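Local coordinates for beta-glucanase (Podospora anserina, PDB 4LE4), which probably hydrolyses beta-glucans, including cellulosic chains, as a family GH131 glycoside hydrolase, at residues T2-G7 and V229-G234; A89-K94 and T198-A203; V95-S100 and Y167-A172; L143-G148 and G174-W179. All blocks are in the same frame, centred on the assembly; numbering follows the deposited sequence.

Contact 1: residues T2-G7 and V229-G234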
loop_
_atom_site.group_PDB
_atom_site.type_symbol
_atom_site.label_atom_id
_atom_site.label_comp_id
_atom_site.label_asym_id
_atom_site.label_seq_id
_atom_site.Cartn_x
_atom_site.Cartn_y
_atom_site.Cartn_z
ATOM N N THR A 2 19.882 3.383 0.856
ATOM C CA THR A 2 20.059 2.110 1.542
ATOM C C THR A 2 18.705 1.463 1.761
ATOM O O THR A 2 17.845 2.046 2.414
ATOM C CB THR A 2 20.666 2.289 2.936
ATOM O OG1 THR A 2 21.930 2.950 2.836
ATOM C CG2 THR A 2 20.847 0.934 3.600
ATOM N N ILE A 3 18.514 0.260 1.241
ATOM C CA ILE A 3 17.233 -0.416 1.436
ATOM C C ILE A 3 17.219 -1.021 2.820
ATOM O O ILE A 3 18.044 -1.893 3.114
ATOM C CB ILE A 3 17.023 -1.558 0.440
ATOM C CG1 ILE A 3 16.937 -0.987 -0.967
ATOM C CG2 ILE A 3 15.750 -2.358 0.823
ATOM C CD1 ILE A 3 16.893 -2.053 -2.074
ATOM N N LEU A 4 16.288 -0.580 3.664
ATOM C CA LEU A 4 16.179 -1.106 5.017
ATOM C C LEU A 4 15.368 -2.385 5.010
ATOM O O LEU A 4 15.632 -3.313 5.773
ATOM C CB LEU A 4 15.473 -0.104 5.936
ATOM C CG LEU A 4 16.152 1.238 6.171
ATOM C CD1 LEU A 4 15.279 2.091 7.072
ATOM C CD2 LEU A 4 17.509 1.003 6.825
ATOM N N TRP A 5 14.348 -2.422 4.162
ATOM C CA TRP A 5 13.500 -3.596 4.074
ATOM C C TRP A 5 12.936 -3.671 2.654
ATOM O O TRP A 5 12.550 -2.661 2.065
ATOM C CB TRP A 5 12.377 -3.521 5.114
ATOM C CG TRP A 5 11.270 -4.530 4.882
ATOM C CD1 TRP A 5 11.215 -5.815 5.331
ATOM C CD2 TRP A 5 10.052 -4.301 4.158
ATOM N NE1 TRP A 5 10.026 -6.409 4.943
ATOM C CE2 TRP A 5 9.297 -5.495 4.218
ATOM C CE3 TRP A 5 9.525 -3.194 3.473
ATOM C CZ2 TRP A 5 8.025 -5.623 3.610
ATOM C CZ3 TRP A 5 8.230 -3.321 2.855
ATOM C CH2 TRP A 5 7.519 -4.528 2.941
ATOM N N ASP A 6 12.951 -4.879 2.103
ATOM C CA ASP A 6 12.499 -5.131 0.740
ATOM C C ASP A 6 11.201 -5.944 0.722
ATOM O O ASP A 6 11.163 -7.115 1.141
ATOM C CB ASP A 6 13.584 -5.901 -0.015
ATOM C CG ASP A 6 13.462 -5.770 -1.509
ATOM O OD1 ASP A 6 12.309 -5.674 -2.000
ATOM O OD2 ASP A 6 14.518 -5.793 -2.202
ATOM N N GLY A 7 10.135 -5.332 0.199
ATOM C CA GLY A 7 8.882 -6.045 0.161
ATOM C C GLY A 7 8.457 -6.301 -1.265
ATOM O O GLY A 7 7.270 -6.432 -1.529
ATOM N N VAL A 229 7.209 -2.366 -3.486
ATOM C CA VAL A 229 7.040 -2.005 -2.085
ATOM C C VAL A 229 8.374 -2.206 -1.344
ATOM O O VAL A 229 8.875 -3.310 -1.305
ATOM C CB VAL A 229 6.007 -2.917 -1.423
ATOM C CG1 VAL A 229 5.840 -2.519 0.069
ATOM C CG2 VAL A 229 4.639 -2.822 -2.194
ATOM N N TYR A 230 8.944 -1.147 -0.790
ATOM C CA TYR A 230 10.198 -1.255 -0.028
ATOM C C TYR A 230 10.408 0.014 0.797
ATOM O O TYR A 230 9.743 1.036 0.594
ATOM C CB TYR A 230 11.410 -1.532 -0.957
ATOM C CG TYR A 230 11.815 -0.406 -1.899
ATOM C CD1 TYR A 230 12.881 0.444 -1.576
ATOM C CD2 TYR A 230 11.156 -0.203 -3.123
ATOM C CE1 TYR A 230 13.287 1.468 -2.447
ATOM C CE2 TYR A 230 11.555 0.821 -3.997
ATOM C CZ TYR A 230 12.626 1.645 -3.640
ATOM O OH TYR A 230 13.055 2.630 -4.490
ATOM N N ILE A 231 11.312 -0.065 1.755
ATOM C CA ILE A 231 11.583 1.061 2.638
ATOM C C ILE A 231 13.074 1.355 2.600
ATOM O O ILE A 231 13.885 0.445 2.745
ATOM C CB ILE A 231 11.186 0.731 4.073
ATOM C CG1 ILE A 231 9.661 0.498 4.163
ATOM C CG2 ILE A 231 11.598 1.899 4.974
ATOM C CD1 ILE A 231 9.215 -0.218 5.485
ATOM N N GLU A 232 13.431 2.621 2.409
ATOM C CA GLU A 232 14.844 2.976 2.327
ATOM C C GLU A 232 15.153 4.215 3.175
ATOM O O GLU A 232 14.252 4.968 3.564
ATOM C CB GLU A 232 15.224 3.187 0.850
ATOM C CG GLU A 232 15.066 4.576 0.355
ATOM C CD GLU A 232 15.224 4.741 -1.152
ATOM O OE1 GLU A 232 16.139 4.164 -1.763
ATOM O OE2 GLU A 232 14.424 5.493 -1.726
ATOM N N SER A 233 16.428 4.405 3.500
ATOM C CA SER A 233 16.806 5.573 4.284
ATOM C C SER A 233 17.956 6.263 3.596
ATOM O O SER A 233 18.528 5.718 2.649
ATOM C CB SER A 233 17.248 5.181 5.690
ATOM O OG SER A 233 18.355 4.306 5.612
ATOM N N GLY A 234 18.280 7.458 4.089
ATOM C CA GLY A 234 19.366 8.245 3.543
ATOM C C GLY A 234 19.350 8.330 2.032
ATOM O O GLY A 234 20.007 7.536 1.360
HETATM O O HOH W 1 6.082 -5.033 -3.899
#

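Contact 2: residues A89-K94 and T198-A203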
loop_
_atom_site.group_PDB
_atom_site.type_symbol
_atom_site.label_atom_id
_atom_site.label_comp_id
_atom_site.label_asym_id
_atom_site.label_seq_id
_atom_site.Cartn_x
_atom_site.Cartn_y
_atom_site.Cartn_z
ATOM N N ALA A 89 15.389 -0.293 11.539
ATOM C CA ALA A 89 14.795 0.889 12.168
ATOM C C ALA A 89 13.979 1.721 11.157
ATOM O O ALA A 89 14.320 2.864 10.827
ATOM C CB ALA A 89 15.905 1.761 12.793
ATOM N N ILE A 90 12.894 1.136 10.672
ATOM C CA ILE A 90 12.062 1.812 9.695
ATOM C C ILE A 90 11.146 2.885 10.260
ATOM O O ILE A 90 10.461 3.564 9.495
ATOM C CB ILE A 90 11.226 0.784 8.936
ATOM C CG1 ILE A 90 10.308 0.054 9.911
ATOM C CG2 ILE A 90 12.159 -0.227 8.241
ATOM C CD1 ILE A 90 9.211 -0.735 9.196
ATOM N N ASN A 91 11.136 3.053 11.585
ATOM C CA ASN A 91 10.289 4.060 12.227
ATOM C C ASN A 91 11.075 5.077 13.039
ATOM O O ASN A 91 10.568 5.641 14.015
ATOM C CB ASN A 91 9.247 3.397 13.133
ATOM C CG ASN A 91 9.871 2.676 14.325
ATOM O OD1 ASN A 91 10.969 2.118 14.233
ATOM N ND2 ASN A 91 9.155 2.672 15.447
ATOM N N GLN A 92 12.308 5.322 12.624
ATOM C CA GLN A 92 13.152 6.286 13.307
ATOM C C GLN A 92 13.867 7.167 12.289
ATOM O O GLN A 92 14.353 6.691 11.252
ATOM C CB GLN A 92 14.198 5.572 14.160
ATOM C CG GLN A 92 13.645 4.655 15.228
ATOM C CD GLN A 92 12.811 5.371 16.301
ATOM O OE1 GLN A 92 12.980 6.565 16.560
ATOM N NE2 GLN A 92 11.914 4.621 16.944
ATOM N N GLY A 93 13.945 8.452 12.588
ATOM C CA GLY A 93 14.608 9.359 11.677
ATOM C C GLY A 93 13.846 9.588 10.389
ATOM O O GLY A 93 12.604 9.545 10.357
ATOM N N LYS A 94 14.593 9.852 9.324
ATOM C CA LYS A 94 13.971 10.091 8.032
ATOM C C LYS A 94 14.025 8.807 7.241
ATOM O O LYS A 94 15.100 8.238 6.997
ATOM C CB LYS A 94 14.685 11.225 7.277
ATOM C CG LYS A 94 13.841 11.851 6.148
ATOM C CD LYS A 94 14.744 12.519 5.103
ATOM C CE LYS A 94 15.726 11.468 4.547
ATOM N NZ LYS A 94 16.708 11.938 3.520
ATOM N N THR A 198 3.372 11.383 14.412
ATOM C CA THR A 198 3.942 10.233 13.775
ATOM C C THR A 198 4.382 9.353 14.935
ATOM O O THR A 198 5.376 9.625 15.604
ATOM C CB THR A 198 5.111 10.670 12.874
ATOM O OG1 THR A 198 5.432 9.608 11.980
ATOM C CG2 THR A 198 6.325 11.042 13.678
ATOM N N SER A 199 3.588 8.347 15.237
ATOM C CA SER A 199 3.910 7.453 16.342
ATOM C C SER A 199 3.796 6.083 15.714
ATOM O O SER A 199 2.770 5.748 15.127
ATOM C CB SER A 199 2.894 7.624 17.481
ATOM O OG SER A 199 3.304 6.968 18.678
ATOM N N SER A 200 4.863 5.304 15.802
ATOM C CA SER A 200 4.860 3.978 15.201
ATOM C C SER A 200 5.852 3.093 15.902
ATOM O O SER A 200 6.863 3.580 16.398
ATOM C CB SER A 200 5.237 4.082 13.720
ATOM O OG SER A 200 5.472 2.808 13.140
ATOM N N ASN A 201 5.561 1.794 15.946
ATOM C CA ASN A 201 6.477 0.821 16.556
ATOM C C ASN A 201 7.304 0.149 15.462
ATOM O O ASN A 201 8.156 -0.686 15.759
ATOM C CB ASN A 201 5.736 -0.303 17.232
ATOM C CG ASN A 201 5.455 -1.436 16.267
ATOM O OD1 ASN A 201 6.047 -2.511 16.358
ATOM N ND2 ASN A 201 4.577 -1.181 15.310
ATOM N N GLY A 202 7.025 0.460 14.202
ATOM C CA GLY A 202 7.788 -0.159 13.125
ATOM C C GLY A 202 7.194 -1.465 12.633
ATOM O O GLY A 202 7.641 -1.998 11.626
ATOM N N ALA A 203 6.212 -2.005 13.354
ATOM C CA ALA A 203 5.535 -3.235 12.949
ATOM C C ALA A 203 4.084 -2.822 12.842
ATOM O O ALA A 203 3.215 -3.402 13.481
ATOM C CB ALA A 203 5.688 -4.305 13.998
HETATM O O HOH W 2 8.612 6.532 15.885
#

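Contact 3: residues V95-S100 and Y167-A172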
loop_
_atom_site.group_PDB
_atom_site.type_symbol
_atom_site.label_atom_id
_atom_site.label_comp_id
_atom_site.label_asym_id
_atom_site.label_seq_id
_atom_site.Cartn_x
_atom_site.Cartn_y
_atom_site.Cartn_z
ATOM N N VAL A 95 12.845 8.358 6.824
ATOM C CA VAL A 95 12.694 7.096 6.100
ATOM C C VAL A 95 11.731 7.307 4.937
ATOM O O VAL A 95 10.801 8.100 5.056
ATOM C CB VAL A 95 12.070 6.035 7.035
ATOM C CG1 VAL A 95 12.047 4.686 6.352
ATOM C CG2 VAL A 95 12.847 5.979 8.347
ATOM N N TYR A 96 11.958 6.621 3.816
ATOM C CA TYR A 96 11.067 6.742 2.659
ATOM C C TYR A 96 10.324 5.431 2.469
ATOM O O TYR A 96 10.950 4.373 2.354
ATOM C CB TYR A 96 11.864 7.023 1.394
ATOM C CG TYR A 96 12.643 8.310 1.465
ATOM C CD1 TYR A 96 12.044 9.531 1.140
ATOM C CD2 TYR A 96 13.971 8.304 1.846
ATOM C CE1 TYR A 96 12.779 10.725 1.192
ATOM C CE2 TYR A 96 14.704 9.478 1.912
ATOM C CZ TYR A 96 14.107 10.676 1.584
ATOM O OH TYR A 96 14.859 11.829 1.666
ATOM N N TYR A 97 8.996 5.500 2.415
ATOM C CA TYR A 97 8.175 4.299 2.262
ATOM C C TYR A 97 7.635 4.247 0.840
ATOM O O TYR A 97 6.808 5.065 0.462
ATOM C CB TYR A 97 7.003 4.336 3.232
ATOM C CG TYR A 97 7.340 3.906 4.622
ATOM C CD1 TYR A 97 8.242 4.639 5.392
ATOM C CD2 TYR A 97 6.740 2.779 5.185
ATOM C CE1 TYR A 97 8.526 4.248 6.702
ATOM C CE2 TYR A 97 7.019 2.382 6.486
ATOM C CZ TYR A 97 7.913 3.126 7.240
ATOM O OH TYR A 97 8.143 2.762 8.559
ATOM N N HIS A 98 8.101 3.281 0.063
ATOM C CA HIS A 98 7.698 3.152 -1.336
ATOM C C HIS A 98 6.630 2.099 -1.622
ATOM O O HIS A 98 6.523 1.083 -0.942
ATOM C CB HIS A 98 8.879 2.697 -2.210
ATOM C CG HIS A 98 9.951 3.714 -2.440
ATOM N ND1 HIS A 98 11.010 3.900 -1.573
ATOM C CD2 HIS A 98 10.175 4.537 -3.492
ATOM C CE1 HIS A 98 11.836 4.802 -2.078
ATOM N NE2 HIS A 98 11.353 5.199 -3.244
ATOM N N PHE A 99 5.860 2.349 -2.673
ATOM C CA PHE A 99 4.882 1.378 -3.181
ATOM C C PHE A 99 4.265 1.884 -4.463
ATOM O O PHE A 99 4.214 3.084 -4.699
ATOM C CB PHE A 99 3.785 0.990 -2.174
ATOM C CG PHE A 99 2.870 2.133 -1.760
ATOM C CD1 PHE A 99 3.285 3.031 -0.797
ATOM C CD2 PHE A 99 1.594 2.298 -2.345
ATOM C CE1 PHE A 99 2.471 4.095 -0.400
ATOM C CE2 PHE A 99 0.751 3.387 -1.940
ATOM C CZ PHE A 99 1.204 4.272 -0.969
ATOM N N SER A 100 3.831 0.955 -5.315
ATOM C CA SER A 100 3.184 1.323 -6.558
ATOM C C SER A 100 1.830 0.592 -6.478
ATOM O O SER A 100 1.748 -0.517 -5.982
ATOM C CB SER A 100 4.019 0.884 -7.767
ATOM O OG SER A 100 5.294 1.548 -7.776
ATOM N N TYR A 167 6.269 7.837 0.753
ATOM C CA TYR A 167 5.943 8.723 1.885
ATOM C C TYR A 167 7.328 9.117 2.427
ATOM O O TYR A 167 8.117 8.237 2.710
ATOM C CB TYR A 167 5.275 7.980 3.033
ATOM C CG TYR A 167 3.962 7.324 2.745
ATOM C CD1 TYR A 167 3.048 7.906 1.880
ATOM C CD2 TYR A 167 3.602 6.149 3.414
ATOM C CE1 TYR A 167 1.785 7.332 1.687
ATOM C CE2 TYR A 167 2.346 5.561 3.231
ATOM C CZ TYR A 167 1.438 6.163 2.363
ATOM O OH TYR A 167 0.176 5.602 2.177
ATOM N N GLU A 168 7.611 10.408 2.534
ATOM C CA GLU A 168 8.887 10.897 3.088
ATOM C C GLU A 168 8.544 11.158 4.553
ATOM O O GLU A 168 7.902 12.157 4.889
ATOM C CB GLU A 168 9.291 12.205 2.399
ATOM C CG GLU A 168 10.489 12.885 3.097
ATOM C CD GLU A 168 11.043 14.097 2.371
ATOM O OE1 GLU A 168 10.409 14.603 1.426
ATOM O OE2 GLU A 168 12.137 14.558 2.771
ATOM N N ILE A 169 8.940 10.251 5.436
ATOM C CA ILE A 169 8.558 10.422 6.816
ATOM C C ILE A 169 9.759 10.781 7.699
ATOM O O ILE A 169 10.784 10.114 7.640
ATOM C CB ILE A 169 7.914 9.120 7.350
ATOM C CG1 ILE A 169 6.808 8.654 6.371
ATOM C CG2 ILE A 169 7.344 9.353 8.773
ATOM C CD1 ILE A 169 6.048 7.435 6.813
ATOM N N ASP A 170 9.620 11.836 8.487
ATOM C CA ASP A 170 10.674 12.194 9.436
ATOM C C ASP A 170 10.051 11.891 10.783
ATOM O O ASP A 170 9.270 12.696 11.299
ATOM C CB ASP A 170 11.028 13.683 9.371
ATOM C CG ASP A 170 12.273 14.016 10.205
ATOM O OD1 ASP A 170 12.560 13.268 11.168
ATOM O OD2 ASP A 170 12.955 15.017 9.894
ATOM N N PHE A 171 10.376 10.735 11.356
ATOM C CA PHE A 171 9.798 10.348 12.638
ATOM C C PHE A 171 10.311 11.181 13.822
ATOM O O PHE A 171 9.730 11.158 14.898
ATOM C CB PHE A 171 10.060 8.873 12.892
ATOM C CG PHE A 171 9.295 7.955 11.983
ATOM C CD1 PHE A 171 7.981 7.589 12.289
ATOM C CD2 PHE A 171 9.886 7.442 10.834
ATOM C CE1 PHE A 171 7.258 6.717 11.457
ATOM C CE2 PHE A 171 9.185 6.569 9.993
ATOM C CZ PHE A 171 7.853 6.203 10.311
ATOM N N ALA A 172 11.393 11.916 13.615
ATOM C CA ALA A 172 11.938 12.741 14.693
ATOM C C ALA A 172 11.205 14.073 14.739
ATOM O O ALA A 172 10.813 14.536 15.808
ATOM C CB ALA A 172 13.426 12.956 14.485
#

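Contact 4: residues L143-G148 and G174-W179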
loop_
_atom_site.group_PDB
_atom_site.type_symbol
_atom_site.label_atom_id
_atom_site.label_comp_id
_atom_site.label_asym_id
_atom_site.label_seq_id
_atom_site.Cartn_x
_atom_site.Cartn_y
_atom_site.Cartn_z
ATOM N N LEU A 143 -8.299 9.234 -5.840
ATOM C CA LEU A 143 -7.337 8.504 -5.006
ATOM C C LEU A 143 -6.741 9.698 -4.225
ATOM O O LEU A 143 -6.332 10.692 -4.828
ATOM C CB LEU A 143 -6.243 7.861 -5.857
ATOM C CG LEU A 143 -5.181 7.049 -5.113
ATOM C CD1 LEU A 143 -5.817 5.935 -4.263
ATOM C CD2 LEU A 143 -4.217 6.457 -6.159
ATOM N N ARG A 144 -6.674 9.596 -2.908
ATOM C CA ARG A 144 -6.198 10.708 -2.075
ATOM C C ARG A 144 -5.059 10.306 -1.170
ATOM O O ARG A 144 -4.983 9.165 -0.720
ATOM C CB ARG A 144 -7.306 11.151 -1.126
ATOM C CG ARG A 144 -8.639 11.502 -1.765
ATOM C CD ARG A 144 -9.736 11.241 -0.738
ATOM N NE ARG A 144 -11.081 11.616 -1.182
ATOM C CZ ARG A 144 -11.647 12.797 -0.936
ATOM N NH1 ARG A 144 -12.886 13.043 -1.362
ATOM N NH2 ARG A 144 -10.981 13.745 -0.279
ATOM N N TRP A 145 -4.206 11.270 -0.868
ATOM C CA TRP A 145 -3.148 11.055 0.106
ATOM C C TRP A 145 -3.620 11.876 1.309
ATOM O O TRP A 145 -3.880 13.066 1.171
ATOM C CB TRP A 145 -1.815 11.604 -0.389
ATOM C CG TRP A 145 -0.764 11.533 0.679
ATOM C CD1 TRP A 145 -0.296 10.406 1.315
ATOM C CD2 TRP A 145 -0.049 12.644 1.248
ATOM N NE1 TRP A 145 0.666 10.761 2.237
ATOM C CE2 TRP A 145 0.836 12.120 2.215
ATOM C CE3 TRP A 145 -0.079 14.027 1.032
ATOM C CZ2 TRP A 145 1.697 12.938 2.975
ATOM C CZ3 TRP A 145 0.773 14.854 1.791
ATOM C CH2 TRP A 145 1.647 14.296 2.745
ATOM N N CYS A 146 -3.719 11.248 2.470
ATOM C CA CYS A 146 -4.180 11.905 3.685
ATOM C C CYS A 146 -3.089 11.911 4.758
ATOM O O CYS A 146 -2.205 11.023 4.788
ATOM C CB CYS A 146 -5.381 11.158 4.258
ATOM S SG CYS A 146 -6.744 11.101 3.090
ATOM N N VAL A 147 -3.175 12.922 5.624
ATOM C CA VAL A 147 -2.273 13.072 6.766
ATOM C C VAL A 147 -3.202 13.410 7.926
ATOM O O VAL A 147 -3.944 14.395 7.865
ATOM C CB VAL A 147 -1.244 14.226 6.577
ATOM C CG1 VAL A 147 -0.387 14.351 7.834
ATOM C CG2 VAL A 147 -0.379 13.949 5.357
ATOM N N GLY A 148 -3.200 12.566 8.948
ATOM C CA GLY A 148 -4.089 12.795 10.077
ATOM C C GLY A 148 -5.546 12.784 9.650
ATOM O O GLY A 148 -6.394 13.442 10.254
ATOM N N GLY A 174 8.302 14.571 13.156
ATOM C CA GLY A 174 6.861 14.379 13.099
ATOM C C GLY A 174 6.270 15.034 11.866
ATOM O O GLY A 174 5.327 15.829 11.952
ATOM N N THR A 175 6.837 14.726 10.704
ATOM C CA THR A 175 6.332 15.290 9.451
ATOM C C THR A 175 6.260 14.216 8.381
ATOM O O THR A 175 6.987 13.226 8.437
ATOM C CB THR A 175 7.234 16.425 8.874
ATOM O OG1 THR A 175 8.527 15.906 8.541
ATOM C CG2 THR A 175 7.378 17.560 9.883
ATOM N N VAL A 176 5.382 14.408 7.403
ATOM C CA VAL A 176 5.302 13.443 6.299
ATOM C C VAL A 176 5.098 14.205 5.002
ATOM O O VAL A 176 4.179 15.035 4.893
ATOM C CB VAL A 176 4.155 12.417 6.495
ATOM C CG1 VAL A 176 2.839 13.140 6.596
ATOM C CG2 VAL A 176 4.134 11.386 5.319
ATOM N N GLY A 177 5.962 13.914 4.034
ATOM C CA GLY A 177 5.920 14.534 2.714
ATOM C C GLY A 177 5.469 13.471 1.707
ATOM O O GLY A 177 5.553 12.277 1.987
ATOM N N PHE A 178 5.044 13.909 0.533
ATOM C CA PHE A 178 4.490 13.001 -0.455
ATOM C C PHE A 178 5.182 13.099 -1.805
ATOM O O PHE A 178 5.202 14.164 -2.418
ATOM C CB PHE A 178 2.994 13.326 -0.588
ATOM C CG PHE A 178 2.254 12.463 -1.587
ATOM C CD1 PHE A 178 1.978 11.130 -1.303
ATOM C CD2 PHE A 178 1.770 13.024 -2.756
ATOM C CE1 PHE A 178 1.206 10.370 -2.180
ATOM C CE2 PHE A 178 1.001 12.288 -3.641
ATOM C CZ PHE A 178 0.721 10.957 -3.343
ATOM N N TRP A 179 5.751 11.981 -2.249
ATOM C CA TRP A 179 6.418 11.888 -3.553
ATOM C C TRP A 179 5.521 10.985 -4.407
ATOM O O TRP A 179 4.932 10.032 -3.898
ATOM C CB TRP A 179 7.801 11.272 -3.404
ATOM C CG TRP A 179 8.735 12.164 -2.674
ATOM C CD1 TRP A 179 8.742 12.440 -1.336
ATOM C CD2 TRP A 179 9.825 12.903 -3.246
ATOM N NE1 TRP A 179 9.782 13.308 -1.035
ATOM C CE2 TRP A 179 10.455 13.607 -2.191
ATOM C CE3 TRP A 179 10.328 13.031 -4.555
ATOM C CZ2 TRP A 179 11.579 14.437 -2.396
ATOM C CZ3 TRP A 179 11.439 13.854 -4.767
ATOM C CH2 TRP A 179 12.053 14.547 -3.689
#

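Contact 1: residues T2-G7 and V229-G234
W5 carries CG anti to its backbone N (chi1 167°) and I231 sets CG1 anti to its own carbonyl carbon, while the second torsions (W5 chi2 87°, I231 chi2 164°) carry the benzo ring and CD1 together, W5 CE3 lying 3.6 Å from I231 CD1. V229 points the same way alongside the indole, with its CG1 at the ring edge, 3.8 Å from W5 CZ3. The backbones pair antiparallel, and the register slips by one residue between I3 and W5. Two residues, L4 and W5, stand opposite the single I231, which makes a classic beta bulge, and I231 O takes two N-H groups, L4 N at 2.8 Å and W5 N at 3.2 Å. I231 N returns a nearly straight bond to W5 O (2.9 Å), and on the other side of I3, S233 N donates to T2 O at 3.0 Å. The L4 side chain leans over S233, its CD2 3.6 Å from S233 OG. An alanine at L4 would probably open a gap beside S233 and the CG2 of I231, where CG, CD1 and CD2 now pack. W5 NE1 is bonded to P29 O, and D6 forms a salt bridge with R8. Strand 2-6 lies on one side of strand 222-233, whose other side is hydrogen-bonded to strand 94-102 through Y230 with H98 and E232 with Y96.

Contact 2: residues A89-K94 and T198-A203
A single side-chain amide makes the one direct hydrogen bond between these two irregular segments: N91 ND2 donates to S200 O over a short 2.6 Å. The acceptor lies in the plane of the N91 amide, yet the amide nitrogen stands well above the carbonyl plane of S200, with a C=O...N angle of 116°. N91 CG sits between the backbone N and the carbonyl carbon (chi1 66°), and the amide rests beside the G202 backbone, with CG 3.6 Å from G202 N. A beta carbon on G202 would come close to N91 OD1, and the backbone angles there would also jam it against the preceding carbonyl. The preceding residue in the turn, I90, sends CD1 to 3.2 Å from G202 O, an apolar tip meeting a carbonyl oxygen. A water bonded to N91 O at 2.8 Å also reaches S200 O, but weakly. S200 OG accepts from G202 N at 3.0 Å and is bonded to D204 OD1 as well, two contacts that fix its hydroxyl within the 198-203 loop. The arrangement joins two surface loops of the GH131 domain, one leading into strand 94-102 and the other into strand 205-207. Its recognisable elements are a type I beta turn at A89-Q92 facing an ST turn at S200-G202.

Contact 3: residues V95-S100 and Y167-A172
V95-Y97 and Y167-I169 pair as antiparallel strands, their axes 4.8 Å apart at closest and their directions 156° apart, with four backbone hydrogen bonds of 2.8 to 2.9 Å linking V95 with I169 and Y97 with Y167. Between these pairs, Y96 faces E168 in the non-hydrogen-bonded position. The two side chains run side by side, Y96 CE1 being 3.7 Å from E168 CG, while E168 OE1 turns to W179 NE1 and R189. F99, its CG between the backbone N and the carbonyl carbon (chi1 64°), directs its edge at the face of Y167 in an offset edge-to-face pair, with ring centroids 5.3 Å apart and planes at 68°. F99 CE1 lies 3.6 Å from Y167 CZ, toward the rim of that ring. A leucine in place of Y167 would probably leave the F99 edge without its aromatic face and A118 O without the hydroxyl bonded to it. Y97 places CD1 3.8 Å from I169 CD1 and crosses F171 at about a right angle. Its hydroxyl bonds I90 O. The Y167 and F99 side chains touch strands 115-120 and 125-129 of the second sheet, the sheet-on-sheet packing of a beta-sandwich, consistent with the concanavalin-like clan of this family.

Contact 4: residues L143-G148 and G174-W179
W145 and F178 meet between the two layers of a beta-sandwich, the architecture of the concanavalin-like clan: strand 142-147 belongs to one sheet and strand 175-182 to the other. The segment axes are 9.0 Å apart at closest and their directions differ by 169°, so side chains, not strand pairing, make the contact. The aromatic part is an offset stack: the W145 five-membered ring and the F178 ring lie 4.2 Å between centroids, planes at 18°. CG is anti to the backbone N in both, which in W145 (chi1 173°) sets it over the F178 face, and the side chains run in opposing directions. Two CH-pi contacts complete the pairing: F178 CB sits 3.4 Å from the centroid of the W145 six-membered ring, and W145 CB sits 3.9 Å from that of F178. The opposite face of the indole is met by V147 CG2. Y167 also packs against W145, and W153 meets the F178 ring. Among apolar contacts, the methyls V147 CG2 and V176 CG1 lie 3.5 Å apart, and aromatic W145 CZ2 is 3.7 Å from V176 CG2. The one polar approach is at the indole edge, where V176 O lies in the ring plane, 3.4 Å from W145 CH2.

Contacts 3 and 4 are buried, contact 1 is partly buried, and contact 2 lies at the surface. Contacts 1 and 3 belong to one sheet, joined where strand 222-233 is hydrogen-bonded to strand 94-102; backbone bonding dominates both, regular in contact 3 and bulged in contact 1. Contact 4 spans the two sheets and relies on ring stacking and apolar packing. It meets contact 3 twice: Y167 packs on W145 between the sheets, and within one sheet E168 O is bonded to G177 N. Contact 2 joins loops by a side-chain amide, with a weakly held water bridge beside it, yet I90 reaches inward, its O bonded to Y97 OH of contact 3 and its CD1 on I231 of contact 1.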